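Local coordinates for Non-fluorescent flavoprotein (Photobacterium phosphoreum, PDB 1FVP), which binds flavin mononucleotide carrying a covalently attached myristate and, as a homodimeric relative of bacterial luciferase, may have FMN-linked alkanal monooxygenase activity, at residues 129-134 against 201-206; 16-21 against 145-150; 4-9 against 39-44. All coordinates share one frame; numbering follows the deposited sequence.

Contact 1. Residues 129-134 against 201-206. With FMA (6-(3-tetradecanoic acid) flavine mononucleotide), chain D.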
loop_
_atom_site.group_PDB
_atom_site.type_symbol
_atom_site.label_atom_id
_atom_site.label_comp_id
_atom_site.label_asym_id
_atom_site.label_seq_id
_atom_site.Cartn_x
_atom_site.Cartn_y
_atom_site.Cartn_z
ATOM N N MET A 129 9.888 6.600 -8.648
ATOM C CA MET A 129 8.836 6.028 -9.471
ATOM C C MET A 129 8.960 6.434 -10.960
ATOM O O MET A 129 8.590 7.569 -11.327
ATOM C CB MET A 129 7.421 6.371 -9.053
ATOM C CG MET A 129 7.108 6.357 -7.610
ATOM S SD MET A 129 5.282 6.366 -7.399
ATOM C CE MET A 129 4.865 7.825 -8.352
ATOM N N LEU A 130 9.375 5.463 -11.746
ATOM C CA LEU A 130 9.570 5.524 -13.175
ATOM C C LEU A 130 8.682 4.529 -13.959
ATOM O O LEU A 130 8.403 3.388 -13.597
ATOM C CB LEU A 130 11.029 5.173 -13.478
ATOM C CG LEU A 130 12.168 5.764 -12.718
ATOM C CD1 LEU A 130 13.355 4.816 -12.712
ATOM C CD2 LEU A 130 12.540 7.090 -13.381
ATOM N N HIS A 131 8.310 5.001 -15.127
ATOM C CA HIS A 131 7.507 4.390 -16.167
ATOM C C HIS A 131 8.371 3.764 -17.250
ATOM O O HIS A 131 8.402 4.362 -18.344
ATOM C CB HIS A 131 6.598 5.441 -16.891
ATOM C CG HIS A 131 5.170 5.109 -16.663
ATOM N ND1 HIS A 131 4.221 5.886 -16.070
ATOM C CD2 HIS A 131 4.554 3.929 -16.967
ATOM C CE1 HIS A 131 3.076 5.207 -16.039
ATOM N NE2 HIS A 131 3.245 4.022 -16.557
ATOM N N VAL A 132 9.043 2.666 -17.027
ATOM C CA VAL A 132 9.878 2.029 -18.061
ATOM C C VAL A 132 9.101 1.588 -19.299
ATOM O O VAL A 132 7.891 1.274 -19.274
ATOM C CB VAL A 132 10.594 0.818 -17.418
ATOM C CG1 VAL A 132 11.133 -0.187 -18.408
ATOM C CG2 VAL A 132 11.726 1.299 -16.523
ATOM N N ASN A 133 9.839 1.533 -20.396
ATOM C CA ASN A 133 9.331 1.086 -21.714
ATOM C C ASN A 133 10.581 0.827 -22.561
ATOM O O ASN A 133 11.094 1.825 -23.051
ATOM C CB ASN A 133 8.373 2.062 -22.361
ATOM C CG ASN A 133 7.925 1.604 -23.729
ATOM O OD1 ASN A 133 8.744 1.071 -24.463
ATOM N ND2 ASN A 133 6.663 1.775 -24.092
ATOM N N VAL A 134 10.966 -0.413 -22.684
ATOM C CA VAL A 134 12.174 -0.786 -23.432
ATOM C C VAL A 134 11.924 -1.370 -24.807
ATOM O O VAL A 134 11.310 -2.445 -24.933
ATOM C CB VAL A 134 12.981 -1.755 -22.523
ATOM C CG1 VAL A 134 13.847 -2.764 -23.260
ATOM C CG2 VAL A 134 13.822 -0.984 -21.521
ATOM N N PHE A 201 6.176 -1.099 -15.701
ATOM C CA PHE A 201 6.522 -1.583 -17.058
ATOM C C PHE A 201 5.212 -1.780 -17.825
ATOM O O PHE A 201 5.148 -2.708 -18.649
ATOM C CB PHE A 201 7.270 -2.885 -17.036
ATOM C CG PHE A 201 8.549 -3.120 -16.329
ATOM C CD1 PHE A 201 9.742 -2.641 -16.860
ATOM C CD2 PHE A 201 8.594 -3.872 -15.155
ATOM C CE1 PHE A 201 10.957 -2.845 -16.230
ATOM C CE2 PHE A 201 9.793 -4.108 -14.492
ATOM C CZ PHE A 201 10.973 -3.584 -15.046
ATOM N N GLU A 202 4.209 -0.985 -17.557
ATOM C CA GLU A 202 2.902 -1.155 -18.184
ATOM C C GLU A 202 2.661 -0.343 -19.429
ATOM O O GLU A 202 1.485 -0.329 -19.870
ATOM C CB GLU A 202 1.734 -0.800 -17.263
ATOM C CG GLU A 202 1.364 -1.539 -16.008
ATOM C CD GLU A 202 1.524 -3.028 -16.060
ATOM O OE1 GLU A 202 2.564 -3.629 -15.855
ATOM O OE2 GLU A 202 0.440 -3.580 -16.331
ATOM N N SER A 203 3.650 0.327 -19.957
ATOM C CA SER A 203 3.330 1.113 -21.191
ATOM C C SER A 203 3.490 0.097 -22.310
ATOM O O SER A 203 2.856 0.206 -23.356
ATOM C CB SER A 203 4.199 2.324 -21.289
ATOM O OG SER A 203 5.340 2.222 -20.432
ATOM N N MET A 204 4.307 -0.886 -22.022
ATOM C CA MET A 204 4.744 -2.019 -22.811
ATOM C C MET A 204 3.659 -3.051 -23.112
ATOM O O MET A 204 3.397 -3.945 -22.295
ATOM C CB MET A 204 5.887 -2.795 -22.135
ATOM C CG MET A 204 7.142 -1.971 -22.004
ATOM S SD MET A 204 8.498 -3.177 -21.949
ATOM C CE MET A 204 8.786 -3.331 -20.192
ATOM N N GLN A 205 3.149 -2.901 -24.314
ATOM C CA GLN A 205 2.090 -3.749 -24.844
ATOM C C GLN A 205 2.558 -5.162 -25.161
ATOM O O GLN A 205 1.843 -6.111 -24.802
ATOM C CB GLN A 205 1.398 -3.153 -26.076
ATOM C CG GLN A 205 0.457 -1.988 -25.815
ATOM C CD GLN A 205 -0.097 -1.413 -27.104
ATOM O OE1 GLN A 205 -0.472 -2.134 -28.037
ATOM N NE2 GLN A 205 -0.150 -0.082 -27.184
ATOM N N ASP A 206 3.665 -5.311 -25.821
ATOM C CA ASP A 206 4.133 -6.666 -26.211
ATOM C C ASP A 206 4.507 -7.497 -24.997
ATOM O O ASP A 206 5.710 -7.655 -24.715
ATOM C CB ASP A 206 5.212 -6.512 -27.277
ATOM C CG ASP A 206 5.806 -7.833 -27.715
ATOM O OD1 ASP A 206 5.477 -8.907 -27.174
ATOM O OD2 ASP A 206 6.638 -7.750 -28.648
HETATM N N1 FMA D . 25.932 1.661 -7.393
HETATM C C2 FMA D . 25.508 1.120 -6.251
HETATM O O2 FMA D . 25.767 1.431 -5.150
HETATM N N3 FMA D . 24.593 -0.013 -6.302
HETATM C C4 FMA D . 24.178 -0.517 -7.481
HETATM O O4 FMA D . 23.422 -1.464 -7.473
HETATM C C4A FMA D . 24.650 0.076 -8.693
HETATM N N5 FMA D . 24.312 -0.337 -9.889
HETATM C C5A FMA D . 24.724 0.175 -11.060
HETATM C C6 FMA D . 24.307 -0.331 -12.288
HETATM C C7 FMA D . 24.784 0.262 -13.430
HETATM C C7M FMA D . 24.383 -0.211 -14.871
HETATM C C8 FMA D . 25.700 1.377 -13.380
HETATM C C8M FMA D . 26.247 2.052 -14.596
HETATM C C9 FMA D . 26.094 1.849 -12.146
HETATM C C9A FMA D . 25.648 1.311 -10.975
HETATM N N10 FMA D . 26.000 1.745 -9.704
HETATM C C10 FMA D . 25.587 1.222 -8.550
HETATM C C1B FMA D . 26.956 2.931 -9.558
HETATM C C2B FMA D . 26.768 3.774 -8.224
HETATM O O2B FMA D . 26.668 5.088 -8.742
HETATM C C3B FMA D . 27.960 3.558 -7.321
HETATM O "O3'" FMA D . 28.619 2.370 -7.625
HETATM C C4B FMA D . 27.664 3.582 -5.817
HETATM O "O4'" FMA D . 27.039 4.857 -5.428
HETATM C C5B FMA D . 28.977 3.427 -5.000
HETATM O "O5'" FMA D . 29.070 4.686 -4.103
HETATM P P FMA D . 30.293 5.672 -3.923
HETATM O O1P FMA D . 31.308 4.717 -3.201
HETATM O O2P FMA D . 30.742 6.067 -5.243
HETATM O O3P FMA D . 29.840 6.792 -3.253
HETATM C "C1'" FMA D . 23.647 -3.931 -12.526
HETATM O "O1'" FMA D . 23.815 -3.707 -13.785
HETATM O "O2'" FMA D . 23.835 -5.072 -12.091
HETATM C "C2'" FMA D . 23.943 -2.733 -11.685
HETATM C "C3'" FMA D . 23.350 -1.450 -12.282
HETATM C "C4'" FMA D . 22.030 -1.193 -11.621
HETATM C "C5'" FMA D . 20.754 -1.676 -12.267
HETATM C "C6'" FMA D . 19.652 -0.645 -12.260
HETATM C "C7'" FMA D . 18.264 -1.270 -12.282
HETATM C "C8'" FMA D . 17.418 -0.955 -13.442
HETATM C "C9'" FMA D . 16.464 0.226 -13.384
HETATM C C11 FMA D . 15.950 0.647 -14.726
HETATM C C12 FMA D . 15.608 -0.324 -15.795
HETATM C C13 FMA D . 14.985 0.153 -17.064
HETATM C C14 FMA D . 14.613 -0.884 -18.075
HETATM C C15 FMA D . 15.638 -1.961 -18.289
#
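Val-132 and Phe-201 lie side by side with their side chains pointing the same way. CG1 of Val-132 meets the ring of Phe-201 at its edge, near the ring plane, 3.2 Å from CD1. This methyl is anti to the backbone N (chi1 162°). The other methyl, CG2 of Val-132, stands beside the backbone N and turns to the bound flavin derivative, 3.5 Å from C13 of the fatty acid tail. One valine thus serves the loop with one branch and the ligand with the other. Val-134 adds a second methyl to the tail, its CG2 lying 3.5 Å from C14. Further along, Met-204 and Asn-133 slide past each other in opposite directions. CG of Met-204 lies 3.8 Å from CA of Asn-133. SD of Met-204 comes 3.8 Å from N of Val-134. OG of Ser-203 sits 3.0 Å from O of Val-132. Helix 207-227 backs the loop, with Met-214 on Phe-201 and Val-213 on Met-204. The two segments meet near the C-terminal ends of neighbouring parallel strands. The strand end and the loop after strand 195-199 thus form the part of this flavin pocket that receives the end of the myristate tail.

Contact 2. Residues 16-21 against 145-150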
loop_
_atom_site.group_PDB
_atom_site.type_symbol
_atom_site.label_atom_id
_atom_site.label_comp_id
_atom_site.label_asym_id
_atom_site.label_seq_id
_atom_site.Cartn_x
_atom_site.Cartn_y
_atom_site.Cartn_z
ATOM N N LYS A 16 -6.094 2.582 -20.020
ATOM C CA LYS A 16 -4.811 3.298 -20.194
ATOM C C LYS A 16 -4.478 3.103 -21.682
ATOM O O LYS A 16 -5.041 2.174 -22.308
ATOM C CB LYS A 16 -3.702 2.738 -19.335
ATOM C CG LYS A 16 -3.732 3.051 -17.847
ATOM C CD LYS A 16 -3.013 4.318 -17.451
ATOM C CE LYS A 16 -3.655 5.606 -17.856
ATOM N NZ LYS A 16 -5.069 5.756 -17.487
ATOM N N GLY A 17 -3.615 3.977 -22.177
ATOM C CA GLY A 17 -3.202 3.881 -23.597
ATOM C C GLY A 17 -4.435 3.527 -24.429
ATOM O O GLY A 17 -5.447 4.246 -24.336
ATOM N N GLN A 18 -4.328 2.436 -25.173
ATOM C CA GLN A 18 -5.487 2.038 -26.010
ATOM C C GLN A 18 -6.233 0.855 -25.413
ATOM O O GLN A 18 -7.473 0.835 -25.443
ATOM C CB GLN A 18 -5.072 1.829 -27.461
ATOM C CG GLN A 18 -4.387 3.027 -28.086
ATOM C CD GLN A 18 -5.232 4.258 -28.282
ATOM O OE1 GLN A 18 -4.724 5.387 -28.245
ATOM N NE2 GLN A 18 -6.530 4.064 -28.501
ATOM N N GLN A 19 -5.485 -0.085 -24.899
ATOM C CA GLN A 19 -5.943 -1.321 -24.261
ATOM C C GLN A 19 -7.378 -1.228 -23.755
ATOM O O GLN A 19 -7.717 -0.297 -23.006
ATOM C CB GLN A 19 -4.990 -1.728 -23.106
ATOM C CG GLN A 19 -4.189 -0.552 -22.612
ATOM C CD GLN A 19 -2.991 -0.731 -21.740
ATOM O OE1 GLN A 19 -2.624 -1.789 -21.226
ATOM N NE2 GLN A 19 -2.297 0.406 -21.535
ATOM N N GLU A 20 -8.184 -2.194 -24.168
ATOM C CA GLU A 20 -9.599 -2.303 -23.789
ATOM C C GLU A 20 -9.656 -2.668 -22.307
ATOM O O GLU A 20 -8.908 -3.568 -21.900
ATOM C CB GLU A 20 -10.342 -3.382 -24.565
ATOM C CG GLU A 20 -10.306 -3.362 -26.091
ATOM C CD GLU A 20 -10.460 -2.021 -26.757
ATOM O OE1 GLU A 20 -11.394 -1.251 -26.581
ATOM O OE2 GLU A 20 -9.505 -1.753 -27.530
ATOM N N PRO A 21 -10.497 -1.974 -21.571
ATOM C CA PRO A 21 -10.713 -2.118 -20.133
ATOM C C PRO A 21 -10.429 -3.431 -19.454
ATOM O O PRO A 21 -10.012 -3.449 -18.278
ATOM C CB PRO A 21 -12.184 -1.716 -19.968
ATOM C CG PRO A 21 -12.363 -0.635 -21.004
ATOM C CD PRO A 21 -11.355 -0.890 -22.108
ATOM N N LEU A 145 4.880 5.131 -24.912
ATOM C CA LEU A 145 4.717 5.657 -23.542
ATOM C C LEU A 145 3.907 6.949 -23.589
ATOM O O LEU A 145 3.280 7.309 -22.579
ATOM C CB LEU A 145 6.069 5.719 -22.863
ATOM C CG LEU A 145 6.247 6.276 -21.478
ATOM C CD1 LEU A 145 6.024 5.224 -20.410
ATOM C CD2 LEU A 145 7.677 6.801 -21.346
ATOM N N LYS A 146 3.903 7.590 -24.751
ATOM C CA LYS A 146 3.166 8.843 -24.971
ATOM C C LYS A 146 1.680 8.561 -25.190
ATOM O O LYS A 146 0.894 9.448 -25.570
ATOM C CB LYS A 146 3.699 9.707 -26.101
ATOM C CG LYS A 146 3.126 11.124 -26.141
ATOM C CD LYS A 146 3.661 11.956 -27.288
ATOM C CE LYS A 146 5.138 12.275 -27.143
ATOM N NZ LYS A 146 5.604 13.267 -28.146
ATOM N N LEU A 147 1.324 7.317 -24.934
ATOM C CA LEU A 147 -0.058 6.866 -25.064
ATOM C C LEU A 147 -0.567 6.461 -23.691
ATOM O O LEU A 147 -1.772 6.599 -23.408
ATOM C CB LEU A 147 -0.168 5.839 -26.184
ATOM C CG LEU A 147 -1.069 6.318 -27.332
ATOM C CD1 LEU A 147 -0.249 7.100 -28.339
ATOM C CD2 LEU A 147 -1.744 5.117 -27.976
ATOM N N TYR A 148 0.346 5.992 -22.852
ATOM C CA TYR A 148 -0.028 5.588 -21.477
ATOM C C TYR A 148 -0.366 6.844 -20.663
ATOM O O TYR A 148 -1.258 6.837 -19.804
ATOM C CB TYR A 148 1.086 4.773 -20.828
ATOM C CG TYR A 148 0.603 3.915 -19.686
ATOM C CD1 TYR A 148 -0.105 2.742 -19.973
ATOM C CD2 TYR A 148 0.825 4.242 -18.349
ATOM C CE1 TYR A 148 -0.562 1.916 -18.949
ATOM C CE2 TYR A 148 0.372 3.422 -17.315
ATOM C CZ TYR A 148 -0.324 2.260 -17.612
ATOM O OH TYR A 148 -0.782 1.441 -16.616
ATOM N N ILE A 149 0.352 7.916 -20.959
ATOM C CA ILE A 149 0.249 9.237 -20.379
ATOM C C ILE A 149 -0.868 10.090 -20.999
ATOM O O ILE A 149 -1.775 10.538 -20.294
ATOM C CB ILE A 149 1.560 10.098 -20.527
ATOM C CG1 ILE A 149 2.824 9.274 -20.340
ATOM C CG2 ILE A 149 1.443 11.318 -19.570
ATOM C CD1 ILE A 149 3.154 8.814 -18.904
ATOM N N GLU A 150 -0.765 10.326 -22.296
ATOM C CA GLU A 150 -1.756 11.128 -23.014
ATOM C C GLU A 150 -3.178 10.793 -22.586
ATOM O O GLU A 150 -4.068 11.663 -22.696
ATOM C CB GLU A 150 -1.667 11.060 -24.534
ATOM C CG GLU A 150 -1.306 12.359 -25.244
ATOM C CD GLU A 150 -0.813 12.253 -26.653
ATOM O OE1 GLU A 150 0.277 11.779 -26.939
ATOM O OE2 GLU A 150 -1.648 12.722 -27.461
#
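Lys-16 and Gly-17 pack on Leu-147 and Tyr-148 in a buried loop-on-helix contact. The loop follows strand 6-11 and leads into helix 23-38. The helix is 138-155, which is kinked here. Tyr-148 is the main surface of the contact. Its CG is anti to the backbone N (chi1 -158°), and Lys-16 crosses its ring at about a right angle. CB of Lys-16 starts near one side of the Tyr-148 ring, 3.3 Å from CE1. CG of Lys-16 lies 3.5 Å from CZ of Tyr-148. CD of Lys-16 then sits over the face, offset toward the rim, and makes a CH-pi contact 3.6 Å from the centroid of the Tyr-148 ring. The lysine side chain bends at chi3 and chi4. CE of Lys-16 comes 3.3 Å from the backbone O of Tyr-148. The ammonium NZ of Lys-16 ends 6.0 Å from the centroid of the Tyr-148 ring, so any cation-pi attraction is at most weak. Gln-19 reaches the same ring differently. Its NE2 lies at the edge, in the ring plane, with the amide and ring planes 53° apart.

The backbones come closest at Gly-17 and Tyr-148. CA of Gly-17 makes a C-H...O contact of 3.1 Å with O of Leu-147. Gly-17 has a positive phi (40°), a backbone shape that glycine adopts easily. On the more exposed side, Gln-18 bends at chi2 and lays CG 3.4 Å from CD2 of Leu-147.

His-131 and Val-11 also touch the Tyr-148 ring, and Gln-19 packs on Thr-24, a residue of a flavin pocket. The Tyr-148 side chain is about 6 Å from a bound flavin derivative. The contact rests largely on the Lys-16 methylenes against an aromatic face and on the C-H...O contact of Gly-17. The lysine charge probably adds little, since NZ is far from the ring.

Contact 3. Residues 4-9 against 39-44; sequences WNYGVF and TSIYDV. With FMA (6-(3-tetradecanoic acid) flavine mononucleotide), chain D.
Tyr-6 lies beside Ile-41, the two side chains pointing the same way, and its ring runs on to the bound flavin derivative. CB of Tyr-6 is 3.9 Å from the backbone O of Ile-41. With CG anti to the carbonyl carbon (chi1 -63°), the ring lies alongside Ile-41. CD2 of Tyr-6 meets CD1 of Ile-41 at 3.9 Å. Across the ring, CE1 of Tyr-6 is 3.4 Å from C7' of the fatty acid tail. CZ meets the same carbon, and OH at the tip reaches both C7' and C6'. Trp-4 holds the other part of the ligand: C4 of the flavin lies 3.4 Å above the indole plane, over its centre.

The backbones are tied by two hydrogen bonds. N of Asp-43 donates to O of Tyr-6 (3.0 Å), and N of Val-8 donates to O of Val-44 (2.7 Å). Asn-5 and Asp-43 meet tip to tip. A weak bond from Asn-5 ND2 to Asp-43 OD2 (3.0 Å) is doubtful, because their OD1 atoms come too close. CG2 of Val-8 packs on CD1 of Tyr-42 at 3.4 Å, while Tyr-42 OH bonds to O of Met-214. Backbone bonds thus join two strands of a beta-alpha-beta unit, while the aromatic side chains offer the flavin and its tail a largely apolar surface.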
loop_
_atom_site.group_PDB
_atom_site.type_symbol
_atom_site.label_atom_id
_atom_site.label_comp_id
_atom_site.label_asym_id
_atom_site.label_seq_id
_atom_site.Cartn_x
_atom_site.Cartn_y
_atom_site.Cartn_z
ATOM N N TRP A 4 20.600 -1.773 -3.730
ATOM C CA TRP A 4 19.359 -1.233 -4.267
ATOM C C TRP A 4 18.258 -2.296 -4.342
ATOM O O TRP A 4 18.420 -3.262 -5.104
ATOM C CB TRP A 4 19.589 -0.688 -5.669
ATOM C CG TRP A 4 20.627 0.359 -5.781
ATOM C CD1 TRP A 4 21.466 0.872 -4.835
ATOM C CD2 TRP A 4 20.967 1.025 -7.018
ATOM N NE1 TRP A 4 22.303 1.806 -5.390
ATOM C CE2 TRP A 4 22.014 1.928 -6.722
ATOM C CE3 TRP A 4 20.461 0.939 -8.312
ATOM C CZ2 TRP A 4 22.567 2.744 -7.692
ATOM C CZ3 TRP A 4 21.024 1.745 -9.270
ATOM C CH2 TRP A 4 22.051 2.636 -8.973
ATOM N N ASN A 5 17.219 -2.041 -3.568
ATOM C CA ASN A 5 16.055 -2.973 -3.566
ATOM C C ASN A 5 15.235 -2.463 -4.761
ATOM O O ASN A 5 15.402 -1.275 -5.126
ATOM C CB ASN A 5 15.439 -3.005 -2.186
ATOM C CG ASN A 5 14.566 -4.191 -1.846
ATOM O OD1 ASN A 5 13.358 -4.024 -1.560
ATOM N ND2 ASN A 5 15.098 -5.418 -1.847
ATOM N N TYR A 6 14.433 -3.319 -5.353
ATOM C CA TYR A 6 13.579 -2.992 -6.497
ATOM C C TYR A 6 12.152 -3.473 -6.258
ATOM O O TYR A 6 11.934 -4.590 -5.773
ATOM C CB TYR A 6 14.111 -3.637 -7.783
ATOM C CG TYR A 6 15.475 -3.139 -8.174
ATOM C CD1 TYR A 6 15.626 -1.902 -8.809
ATOM C CD2 TYR A 6 16.611 -3.892 -7.919
ATOM C CE1 TYR A 6 16.881 -1.429 -9.185
ATOM C CE2 TYR A 6 17.878 -3.429 -8.276
ATOM C CZ TYR A 6 18.005 -2.201 -8.909
ATOM O OH TYR A 6 19.256 -1.784 -9.252
ATOM N N GLY A 7 11.231 -2.609 -6.627
ATOM C CA GLY A 7 9.782 -2.875 -6.478
ATOM C C GLY A 7 9.109 -2.569 -7.811
ATOM O O GLY A 7 9.822 -2.135 -8.726
ATOM N N VAL A 8 7.821 -2.798 -7.907
ATOM C CA VAL A 8 7.050 -2.548 -9.141
ATOM C C VAL A 8 5.814 -1.737 -8.740
ATOM O O VAL A 8 5.382 -1.852 -7.576
ATOM C CB VAL A 8 6.700 -3.891 -9.804
ATOM C CG1 VAL A 8 5.553 -3.787 -10.795
ATOM C CG2 VAL A 8 7.891 -4.573 -10.440
ATOM N N PHE A 9 5.268 -0.979 -9.671
ATOM C CA PHE A 9 4.060 -0.183 -9.389
ATOM C C PHE A 9 3.193 -0.176 -10.661
ATOM O O PHE A 9 3.711 -0.435 -11.749
ATOM C CB PHE A 9 4.368 1.212 -8.925
ATOM C CG PHE A 9 4.666 2.234 -9.980
ATOM C CD1 PHE A 9 3.635 2.987 -10.545
ATOM C CD2 PHE A 9 5.977 2.441 -10.400
ATOM C CE1 PHE A 9 3.910 3.934 -11.510
ATOM C CE2 PHE A 9 6.279 3.396 -11.380
ATOM C CZ PHE A 9 5.224 4.126 -11.927
ATOM N N THR A 39 10.564 -14.126 -11.297
ATOM C CA THR A 39 11.549 -13.142 -10.808
ATOM C C THR A 39 11.819 -13.352 -9.337
ATOM O O THR A 39 11.412 -14.385 -8.766
ATOM C CB THR A 39 11.022 -11.694 -11.136
ATOM O OG1 THR A 39 9.575 -11.796 -11.035
ATOM C CG2 THR A 39 11.399 -11.196 -12.524
ATOM N N SER A 40 12.479 -12.410 -8.715
ATOM C CA SER A 40 12.858 -12.391 -7.298
ATOM C C SER A 40 12.763 -10.939 -6.819
ATOM O O SER A 40 11.792 -10.464 -6.245
ATOM C CB SER A 40 14.275 -12.883 -7.075
ATOM O OG SER A 40 14.385 -14.284 -7.074
ATOM N N ILE A 41 13.823 -10.243 -7.132
ATOM C CA ILE A 41 14.085 -8.849 -6.840
ATOM C C ILE A 41 12.872 -7.958 -6.843
ATOM O O ILE A 41 12.998 -6.929 -6.118
ATOM C CB ILE A 41 15.316 -8.379 -7.690
ATOM C CG1 ILE A 41 14.924 -8.059 -9.138
ATOM C CG2 ILE A 41 16.437 -9.473 -7.625
ATOM C CD1 ILE A 41 15.972 -7.231 -9.930
ATOM N N TYR A 42 11.773 -8.247 -7.525
ATOM C CA TYR A 42 10.616 -7.301 -7.396
ATOM C C TYR A 42 9.956 -7.699 -6.074
ATOM O O TYR A 42 9.186 -8.684 -6.004
ATOM C CB TYR A 42 9.691 -7.285 -8.612
ATOM C CG TYR A 42 10.448 -7.102 -9.914
ATOM C CD1 TYR A 42 11.005 -5.883 -10.273
ATOM C CD2 TYR A 42 10.654 -8.177 -10.769
ATOM C CE1 TYR A 42 11.744 -5.711 -11.432
ATOM C CE2 TYR A 42 11.394 -8.022 -11.926
ATOM C CZ TYR A 42 11.930 -6.802 -12.260
ATOM O OH TYR A 42 12.644 -6.729 -13.423
ATOM N N ASP A 43 10.287 -6.958 -5.007
ATOM C CA ASP A 43 9.717 -7.337 -3.695
ATOM C C ASP A 43 8.580 -6.505 -3.157
ATOM O O ASP A 43 8.158 -6.808 -2.012
ATOM C CB ASP A 43 10.829 -7.732 -2.741
ATOM C CG ASP A 43 12.098 -6.931 -2.746
ATOM O OD1 ASP A 43 12.040 -5.695 -2.623
ATOM O OD2 ASP A 43 13.187 -7.543 -2.844
ATOM N N VAL A 44 7.989 -5.567 -3.852
ATOM C CA VAL A 44 6.842 -4.762 -3.399
ATOM C C VAL A 44 6.120 -4.204 -4.641
ATOM O O VAL A 44 6.771 -3.914 -5.667
ATOM C CB VAL A 44 7.209 -3.674 -2.398
ATOM C CG1 VAL A 44 8.124 -4.107 -1.273
ATOM C CG2 VAL A 44 7.810 -2.427 -3.051
HETATM N N1 FMA D . 25.932 1.661 -7.393
HETATM C C2 FMA D . 25.508 1.120 -6.251
HETATM O O2 FMA D . 25.767 1.431 -5.150
HETATM N N3 FMA D . 24.593 -0.013 -6.302
HETATM C C4 FMA D . 24.178 -0.517 -7.481
HETATM O O4 FMA D . 23.422 -1.464 -7.473
HETATM C C4A FMA D . 24.650 0.076 -8.693
HETATM N N5 FMA D . 24.312 -0.337 -9.889
HETATM C C5A FMA D . 24.724 0.175 -11.060
HETATM C C6 FMA D . 24.307 -0.331 -12.288
HETATM C C7 FMA D . 24.784 0.262 -13.430
HETATM C C7M FMA D . 24.383 -0.211 -14.871
HETATM C C8 FMA D . 25.700 1.377 -13.380
HETATM C C8M FMA D . 26.247 2.052 -14.596
HETATM C C9 FMA D . 26.094 1.849 -12.146
HETATM C C9A FMA D . 25.648 1.311 -10.975
HETATM N N10 FMA D . 26.000 1.745 -9.704
HETATM C C10 FMA D . 25.587 1.222 -8.550
HETATM C C1B FMA D . 26.956 2.931 -9.558
HETATM C C2B FMA D . 26.768 3.774 -8.224
HETATM O O2B FMA D . 26.668 5.088 -8.742
HETATM C C3B FMA D . 27.960 3.558 -7.321
HETATM O "O3'" FMA D . 28.619 2.370 -7.625
HETATM C C4B FMA D . 27.664 3.582 -5.817
HETATM O "O4'" FMA D . 27.039 4.857 -5.428
HETATM C C5B FMA D . 28.977 3.427 -5.000
HETATM O "O5'" FMA D . 29.070 4.686 -4.103
HETATM P P FMA D . 30.293 5.672 -3.923
HETATM O O1P FMA D . 31.308 4.717 -3.201
HETATM O O2P FMA D . 30.742 6.067 -5.243
HETATM O O3P FMA D . 29.840 6.792 -3.253
HETATM C "C1'" FMA D . 23.647 -3.931 -12.526
HETATM O "O1'" FMA D . 23.815 -3.707 -13.785
HETATM O "O2'" FMA D . 23.835 -5.072 -12.091
HETATM C "C2'" FMA D . 23.943 -2.733 -11.685
HETATM C "C3'" FMA D . 23.350 -1.450 -12.282
HETATM C "C4'" FMA D . 22.030 -1.193 -11.621
HETATM C "C5'" FMA D . 20.754 -1.676 -12.267
HETATM C "C6'" FMA D . 19.652 -0.645 -12.260
HETATM C "C7'" FMA D . 18.264 -1.270 -12.282
HETATM C "C8'" FMA D . 17.418 -0.955 -13.442
HETATM C "C9'" FMA D . 16.464 0.226 -13.384
HETATM C C11 FMA D . 15.950 0.647 -14.726
HETATM C C12 FMA D . 15.608 -0.324 -15.795
HETATM C C13 FMA D . 14.985 0.153 -17.064
HETATM C C14 FMA D . 14.613 -0.884 -18.075
HETATM C C15 FMA D . 15.638 -1.961 -18.289
HETATM O O HOH W 1 15.261 -5.569 -4.899
#

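In the fold
From the N terminus, strand 6-11 opens contact 3, and the loop after it opens contact 2. Helix 23-38 follows, and strand 42-48 closes contact 3, so contacts 2 and 3 cross. Much later strand 126-134 opens contact 1. Helix 138-155 comes next and closes contact 2, so contacts 1 and 2 also cross. The loop before helix 207-227 closes contact 1, which stands in series with contact 3. Contacts 1 and 3 both reach the same sheet and touch through Phe-9 and Leu-130. Contacts 1 and 2 touch where His-131 meets Tyr-148. Contacts 2 and 3 do not touch, but contact 1 bridges them. Contacts 1 and 3 share one flavin derivative.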